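Long-range contact in lipolytic enzyme, G-D-S-L family (Bacteroides thetaiotaomicron, PDB 7BR2), which metabolises the drug diltiazem as a gut-microbial serine esterase of the SGNH/GDSL hydrolase family, and may also have lysophospholipase activity: residues T365-F377 against N401-M415. Numbering follows the deposited sequence.
Sequences TFREYAWCQFGFF and NMWLKGRRDLYSKMM
Trp-403 turns its pyrrole edge onto the face of Trp-371 in an edge-to-face pair, planes at 79°, with Trp-403 CD1 3.3 Å from Trp-371 CZ2. The Trp-371 ring reaches this place because CG stands anti to the backbone N; Leu-404 CD1 meets the edge of the Trp-371 ring. The Arg-407 guanidinium lies over a face of Trp-403. Replacing Trp-371 with alanine would probably leave the CD1/NE1 edge of Trp-403, a poorly ordered ring, without the face it leans on. The other methyl of Leu-404, CD2, sits over the centre of the Phe-376 ring, 3.5 Å from its centroid. Glu-368 OE1 forms a salt bridge with Arg-407 NE at 2.8 Å, the carboxylate and guanidinium planes 62° apart; Glu-368 OE2 pairs with Arg-364. Phe-377 CE2 lies over one face of Tyr-411, 3.4 Å from Tyr-411 CZ. A water joins Tyr-411 OH to Gln-373 NE2, while Gln-373 OE1 accepts from Phe-384 N. The bent chain of Met-414 sets CE over the Phe-366 ring centre, a CH-pi contact, with SD farther above that face, a Met-aromatic contact. Helices 365-377 and 408-414 thus make a near-perpendicular helix-helix crossing, Tyr-411 a knob among Tyr-369, Cys-372, Gln-373 and Phe-377, with Met-394 of helix 388-397 also touching Tyr-411.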
loop_
_atom_site.group_PDB
_atom_site.type_symbol
_atom_site.label_atom_id
_atom_site.label_comp_id
_atom_site.label_asym_id
_atom_site.label_seq_id
_atom_site.Cartn_x
_atom_site.Cartn_y
_atom_site.Cartn_z
ATOM N N THR A 365 0.262 -8.574 -14.290
ATOM C CA THR A 365 -0.030 -9.163 -15.605
ATOM C C THR A 365 -1.525 -9.416 -15.751
ATOM O O THR A 365 -2.109 -9.187 -16.828
ATOM C CB THR A 365 0.763 -10.454 -15.855
ATOM O OG1 THR A 365 0.208 -11.548 -15.108
ATOM C CG2 THR A 365 2.224 -10.265 -15.501
ATOM N N PHE A 366 -2.179 -9.813 -14.652
ATOM C CA PHE A 366 -3.642 -9.930 -14.724
ATOM C C PHE A 366 -4.314 -8.580 -14.977
ATOM O O PHE A 366 -5.355 -8.517 -15.654
ATOM C CB PHE A 366 -4.197 -10.575 -13.449
ATOM C CG PHE A 366 -4.080 -12.080 -13.426
ATOM C CD1 PHE A 366 -2.905 -12.695 -13.029
ATOM C CD2 PHE A 366 -5.170 -12.878 -13.774
ATOM C CE1 PHE A 366 -2.793 -14.090 -13.002
ATOM C CE2 PHE A 366 -5.069 -14.272 -13.747
ATOM C CZ PHE A 366 -3.866 -14.876 -13.362
ATOM N N ARG A 367 -3.726 -7.490 -14.475
ATOM C CA ARG A 367 -4.301 -6.161 -14.712
ATOM C C ARG A 367 -4.156 -5.742 -16.181
ATOM O O ARG A 367 -5.037 -5.069 -16.741
ATOM C CB ARG A 367 -3.637 -5.108 -13.816
ATOM C CG ARG A 367 -3.839 -5.274 -12.307
ATOM C CD ARG A 367 -5.197 -5.823 -11.977
ATOM N NE ARG A 367 -6.244 -4.842 -12.195
ATOM C CZ ARG A 367 -7.517 -5.149 -12.398
ATOM N NH1 ARG A 367 -8.411 -4.184 -12.589
ATOM N NH2 ARG A 367 -7.888 -6.423 -12.419
ATOM N N GLU A 368 -3.035 -6.105 -16.812
ATOM C CA GLU A 368 -2.875 -5.863 -18.248
ATOM C C GLU A 368 -3.924 -6.641 -19.040
ATOM O O GLU A 368 -4.528 -6.126 -20.002
ATOM C CB GLU A 368 -1.461 -6.255 -18.694
ATOM C CG GLU A 368 -0.332 -5.449 -18.048
ATOM C CD GLU A 368 -0.176 -4.061 -18.651
ATOM O OE1 GLU A 368 -0.607 -3.858 -19.800
ATOM O OE2 GLU A 368 0.351 -3.155 -17.975
ATOM N N TYR A 369 -4.177 -7.882 -18.634
ATOM C CA TYR A 369 -5.230 -8.632 -19.309
ATOM C C TYR A 369 -6.580 -7.936 -19.142
ATOM O O TYR A 369 -7.345 -7.808 -20.107
ATOM C CB TYR A 369 -5.256 -10.072 -18.790
ATOM C CG TYR A 369 -6.535 -10.829 -19.066
ATOM C CD1 TYR A 369 -6.772 -11.423 -20.312
ATOM C CD2 TYR A 369 -7.499 -10.983 -18.069
ATOM C CE1 TYR A 369 -7.950 -12.131 -20.562
ATOM C CE2 TYR A 369 -8.670 -11.683 -18.305
ATOM C CZ TYR A 369 -8.896 -12.258 -19.555
ATOM O OH TYR A 369 -10.064 -12.963 -19.771
ATOM N N ALA A 370 -6.861 -7.435 -17.936
ATOM C CA ALA A 370 -8.115 -6.720 -17.695
ATOM C C ALA A 370 -8.234 -5.477 -18.574
ATOM O O ALA A 370 -9.335 -5.134 -19.021
ATOM C CB ALA A 370 -8.246 -6.344 -16.216
ATOM N N TRP A 371 -7.129 -4.752 -18.788
ATOM C CA TRP A 371 -7.215 -3.645 -19.735
ATOM C C TRP A 371 -7.596 -4.162 -21.116
ATOM O O TRP A 371 -8.451 -3.582 -21.793
ATOM C CB TRP A 371 -5.921 -2.841 -19.844
ATOM C CG TRP A 371 -6.158 -1.705 -20.821
ATOM C CD1 TRP A 371 -6.639 -0.460 -20.526
ATOM C CD2 TRP A 371 -6.018 -1.743 -22.254
ATOM N NE1 TRP A 371 -6.776 0.278 -21.669
ATOM C CE2 TRP A 371 -6.409 -0.484 -22.745
ATOM C CE3 TRP A 371 -5.594 -2.717 -23.166
ATOM C CZ2 TRP A 371 -6.388 -0.171 -24.104
ATOM C CZ3 TRP A 371 -5.578 -2.403 -24.519
ATOM C CH2 TRP A 371 -5.971 -1.142 -24.971
ATOM N N CYS A 372 -6.973 -5.253 -21.564
ATOM C CA CYS A 372 -7.371 -5.780 -22.868
ATOM C C CYS A 372 -8.872 -6.031 -22.910
ATOM O O CYS A 372 -9.555 -5.667 -23.880
ATOM C CB CYS A 372 -6.587 -7.057 -23.194
ATOM S SG CYS A 372 -4.852 -6.691 -23.566
ATOM N N GLN A 373 -9.418 -6.538 -21.810
ATOM C CA GLN A 373 -10.819 -6.940 -21.835
ATOM C C GLN A 373 -11.752 -5.736 -21.803
ATOM O O GLN A 373 -12.670 -5.641 -22.623
ATOM C CB GLN A 373 -11.127 -7.903 -20.681
ATOM C CG GLN A 373 -10.625 -9.336 -20.935
ATOM C CD GLN A 373 -11.255 -10.003 -22.171
ATOM O OE1 GLN A 373 -12.199 -9.482 -22.754
ATOM N NE2 GLN A 373 -10.736 -11.175 -22.551
ATOM N N PHE A 374 -11.560 -4.821 -20.849
ATOM C CA PHE A 374 -12.511 -3.724 -20.691
ATOM C C PHE A 374 -12.122 -2.460 -21.458
ATOM O O PHE A 374 -13.004 -1.687 -21.857
ATOM C CB PHE A 374 -12.695 -3.414 -19.203
ATOM C CG PHE A 374 -13.242 -4.569 -18.436
ATOM C CD1 PHE A 374 -14.597 -4.832 -18.425
ATOM C CD2 PHE A 374 -12.391 -5.424 -17.743
ATOM C CE1 PHE A 374 -15.095 -5.927 -17.725
ATOM C CE2 PHE A 374 -12.879 -6.512 -17.041
ATOM C CZ PHE A 374 -14.233 -6.768 -17.035
ATOM N N GLY A 375 -10.837 -2.241 -21.703
ATOM C CA GLY A 375 -10.399 -1.105 -22.479
ATOM C C GLY A 375 -10.403 -1.319 -23.979
ATOM O O GLY A 375 -10.224 -0.350 -24.719
ATOM N N PHE A 376 -10.604 -2.556 -24.458
ATOM C CA PHE A 376 -10.729 -2.774 -25.899
ATOM C C PHE A 376 -11.866 -3.732 -26.265
ATOM O O PHE A 376 -12.751 -3.368 -27.047
ATOM C CB PHE A 376 -9.414 -3.278 -26.500
ATOM C CG PHE A 376 -9.528 -3.648 -27.939
ATOM C CD1 PHE A 376 -9.621 -2.664 -28.915
ATOM C CD2 PHE A 376 -9.548 -4.979 -28.332
ATOM C CE1 PHE A 376 -9.731 -2.998 -30.253
ATOM C CE2 PHE A 376 -9.653 -5.317 -29.668
ATOM C CZ PHE A 376 -9.745 -4.322 -30.633
ATOM N N PHE A 377 -11.864 -4.953 -25.714
ATOM C CA PHE A 377 -12.768 -5.986 -26.226
ATOM C C PHE A 377 -14.229 -5.713 -25.891
ATOM O O PHE A 377 -15.104 -6.053 -26.690
ATOM C CB PHE A 377 -12.358 -7.369 -25.707
ATOM C CG PHE A 377 -11.188 -7.937 -26.428
ATOM C CD1 PHE A 377 -11.269 -8.189 -27.789
ATOM C CD2 PHE A 377 -10.002 -8.214 -25.766
ATOM C CE1 PHE A 377 -10.185 -8.691 -28.485
ATOM C CE2 PHE A 377 -8.909 -8.729 -26.459
ATOM C CZ PHE A 377 -9.004 -8.968 -27.821
ATOM N N ASN A 401 -3.756 1.265 -32.826
ATOM C CA ASN A 401 -3.947 1.250 -31.371
ATOM C C ASN A 401 -2.618 0.834 -30.733
ATOM O O ASN A 401 -2.369 -0.355 -30.513
ATOM C CB ASN A 401 -5.078 0.318 -30.949
ATOM C CG ASN A 401 -5.512 0.522 -29.495
ATOM O OD1 ASN A 401 -4.717 0.919 -28.645
ATOM N ND2 ASN A 401 -6.788 0.280 -29.220
ATOM N N MET A 402 -1.772 1.832 -30.451
ATOM C CA MET A 402 -0.438 1.557 -29.926
ATOM C C MET A 402 -0.514 0.716 -28.661
ATOM O O MET A 402 0.195 -0.288 -28.524
ATOM C CB MET A 402 0.278 2.875 -29.607
ATOM C CG MET A 402 1.787 2.887 -29.813
ATOM S SD MET A 402 2.297 2.325 -31.444
ATOM C CE MET A 402 2.473 3.905 -32.274
ATOM N N TRP A 403 -1.435 1.061 -27.765
ATOM C CA TRP A 403 -1.502 0.385 -26.478
ATOM C C TRP A 403 -1.929 -1.063 -26.647
ATOM O O TRP A 403 -1.372 -1.957 -26.004
ATOM C CB TRP A 403 -2.465 1.146 -25.566
ATOM C CG TRP A 403 -2.343 0.844 -24.113
ATOM C CD1 TRP A 403 -3.195 0.110 -23.349
ATOM C CD2 TRP A 403 -1.294 1.276 -23.247
ATOM N NE1 TRP A 403 -2.746 0.063 -22.054
ATOM C CE2 TRP A 403 -1.577 0.771 -21.967
ATOM C CE3 TRP A 403 -0.142 2.042 -23.431
ATOM C CZ2 TRP A 403 -0.752 1.007 -20.877
ATOM C CZ3 TRP A 403 0.677 2.272 -22.349
ATOM C CH2 TRP A 403 0.370 1.757 -21.088
ATOM N N LEU A 404 -2.881 -1.319 -27.547
ATOM C CA LEU A 404 -3.305 -2.694 -27.785
ATOM C C LEU A 404 -2.194 -3.506 -28.436
ATOM O O LEU A 404 -1.972 -4.661 -28.064
ATOM C CB LEU A 404 -4.572 -2.724 -28.647
ATOM C CG LEU A 404 -5.249 -4.081 -28.882
ATOM C CD1 LEU A 404 -5.920 -4.593 -27.621
ATOM C CD2 LEU A 404 -6.232 -4.008 -30.023
ATOM N N LYS A 405 -1.443 -2.899 -29.363
ATOM C CA LYS A 405 -0.336 -3.619 -29.979
ATOM C C LYS A 405 0.728 -3.959 -28.948
ATOM O O LYS A 405 1.353 -5.017 -29.027
ATOM C CB LYS A 405 0.302 -2.792 -31.098
ATOM C CG LYS A 405 1.322 -3.587 -31.917
ATOM C CD LYS A 405 1.984 -2.763 -33.006
ATOM C CE LYS A 405 2.501 -3.681 -34.094
ATOM N NZ LYS A 405 3.310 -2.966 -35.113
ATOM N N GLY A 406 0.956 -3.070 -27.981
ATOM C CA GLY A 406 1.914 -3.385 -26.939
ATOM C C GLY A 406 1.510 -4.556 -26.066
ATOM O O GLY A 406 2.376 -5.217 -25.489
ATOM N N ARG A 407 0.221 -4.855 -25.988
ATOM C CA ARG A 407 -0.262 -5.947 -25.159
ATOM C C ARG A 407 -0.673 -7.191 -25.932
ATOM O O ARG A 407 -1.215 -8.114 -25.320
ATOM C CB ARG A 407 -1.406 -5.479 -24.258
ATOM C CG ARG A 407 -0.932 -4.601 -23.113
ATOM C CD ARG A 407 -1.334 -3.161 -23.196
ATOM N NE ARG A 407 -0.593 -2.414 -22.189
ATOM C CZ ARG A 407 0.622 -1.911 -22.385
ATOM N NH1 ARG A 407 1.220 -2.062 -23.553
ATOM N NH2 ARG A 407 1.236 -1.249 -21.416
ATOM N N ARG A 408 -0.459 -7.245 -27.251
ATOM C CA ARG A 408 -0.919 -8.404 -28.012
ATOM C C ARG A 408 -0.222 -9.693 -27.571
ATOM O O ARG A 408 -0.843 -10.759 -27.547
ATOM C CB ARG A 408 -0.736 -8.203 -29.515
ATOM C CG ARG A 408 -1.161 -9.458 -30.287
ATOM C CD ARG A 408 -1.369 -9.230 -31.774
ATOM N NE ARG A 408 -0.271 -8.489 -32.373
ATOM C CZ ARG A 408 -0.180 -8.236 -33.675
ATOM N NH1 ARG A 408 -1.132 -8.671 -34.495
ATOM N NH2 ARG A 408 0.858 -7.554 -34.155
ATOM N N ASP A 409 1.082 -9.642 -27.304
ATOM C CA ASP A 409 1.775 -10.849 -26.858
ATOM C C ASP A 409 1.209 -11.336 -25.516
ATOM O O ASP A 409 0.835 -12.520 -25.350
ATOM C CB ASP A 409 3.278 -10.556 -26.765
ATOM C CG ASP A 409 4.089 -11.782 -26.398
ATOM O OD1 ASP A 409 3.850 -12.841 -27.005
ATOM O OD2 ASP A 409 4.968 -11.690 -25.512
ATOM N N LEU A 410 1.095 -10.411 -24.560
ATOM C CA LEU A 410 0.512 -10.748 -23.278
ATOM C C LEU A 410 -0.899 -11.283 -23.458
ATOM O O LEU A 410 -1.272 -12.262 -22.813
ATOM C CB LEU A 410 0.526 -9.530 -22.345
ATOM C CG LEU A 410 -0.035 -9.753 -20.925
ATOM C CD1 LEU A 410 0.795 -8.982 -19.889
ATOM C CD2 LEU A 410 -1.527 -9.391 -20.807
ATOM N N TYR A 411 -1.703 -10.665 -24.333
ATOM C CA TYR A 411 -3.070 -11.156 -24.481
ATOM C C TYR A 411 -3.098 -12.551 -25.097
ATOM O O TYR A 411 -3.957 -13.370 -24.747
ATOM C CB TYR A 411 -3.935 -10.203 -25.308
ATOM C CG TYR A 411 -5.328 -10.774 -25.480
ATOM C CD1 TYR A 411 -6.241 -10.736 -24.440
ATOM C CD2 TYR A 411 -5.714 -11.393 -26.670
ATOM C CE1 TYR A 411 -7.509 -11.280 -24.578
ATOM C CE2 TYR A 411 -6.989 -11.939 -26.823
ATOM C CZ TYR A 411 -7.878 -11.883 -25.773
ATOM O OH TYR A 411 -9.139 -12.420 -25.907
ATOM N N SER A 412 -2.181 -12.834 -26.031
ATOM C CA SER A 412 -2.136 -14.152 -26.657
ATOM C C SER A 412 -1.806 -15.229 -25.637
ATOM O O SER A 412 -2.212 -16.389 -25.798
ATOM C CB SER A 412 -1.137 -14.155 -27.830
ATOM O OG SER A 412 0.217 -14.228 -27.419
ATOM N N LYS A 413 -1.095 -14.859 -24.569
ATOM C CA LYS A 413 -0.932 -15.805 -23.463
ATOM C C LYS A 413 -2.146 -15.812 -22.521
ATOM O O LYS A 413 -2.693 -16.873 -22.199
ATOM C CB LYS A 413 0.337 -15.473 -22.675
ATOM C CG LYS A 413 1.561 -15.218 -23.550
ATOM C CD LYS A 413 2.740 -14.706 -22.724
ATOM C CE LYS A 413 3.798 -14.005 -23.584
ATOM N NZ LYS A 413 4.603 -13.007 -22.784
ATOM N N MET A 414 -2.578 -14.650 -22.055
ATOM C CA MET A 414 -3.551 -14.617 -20.969
ATOM C C MET A 414 -4.975 -14.907 -21.416
ATOM O O MET A 414 -5.831 -15.146 -20.558
ATOM C CB MET A 414 -3.475 -13.263 -20.252
ATOM C CG MET A 414 -2.192 -13.071 -19.467
ATOM S SD MET A 414 -2.104 -14.155 -17.989
ATOM C CE MET A 414 -3.063 -13.171 -16.827
ATOM N N MET A 415 -5.249 -14.929 -22.726
ATOM C CA MET A 415 -6.581 -15.293 -23.193
ATOM C C MET A 415 -6.924 -16.751 -22.884
ATOM O O MET A 415 -8.105 -17.105 -22.900
ATOM C CB MET A 415 -6.707 -15.042 -24.702
ATOM C CG MET A 415 -5.890 -16.042 -25.557
ATOM S SD MET A 415 -6.063 -15.825 -27.336
ATOM C CE MET A 415 -7.786 -16.238 -27.566
HETATM O O HOH W 1 -11.917 -11.418 -25.395
#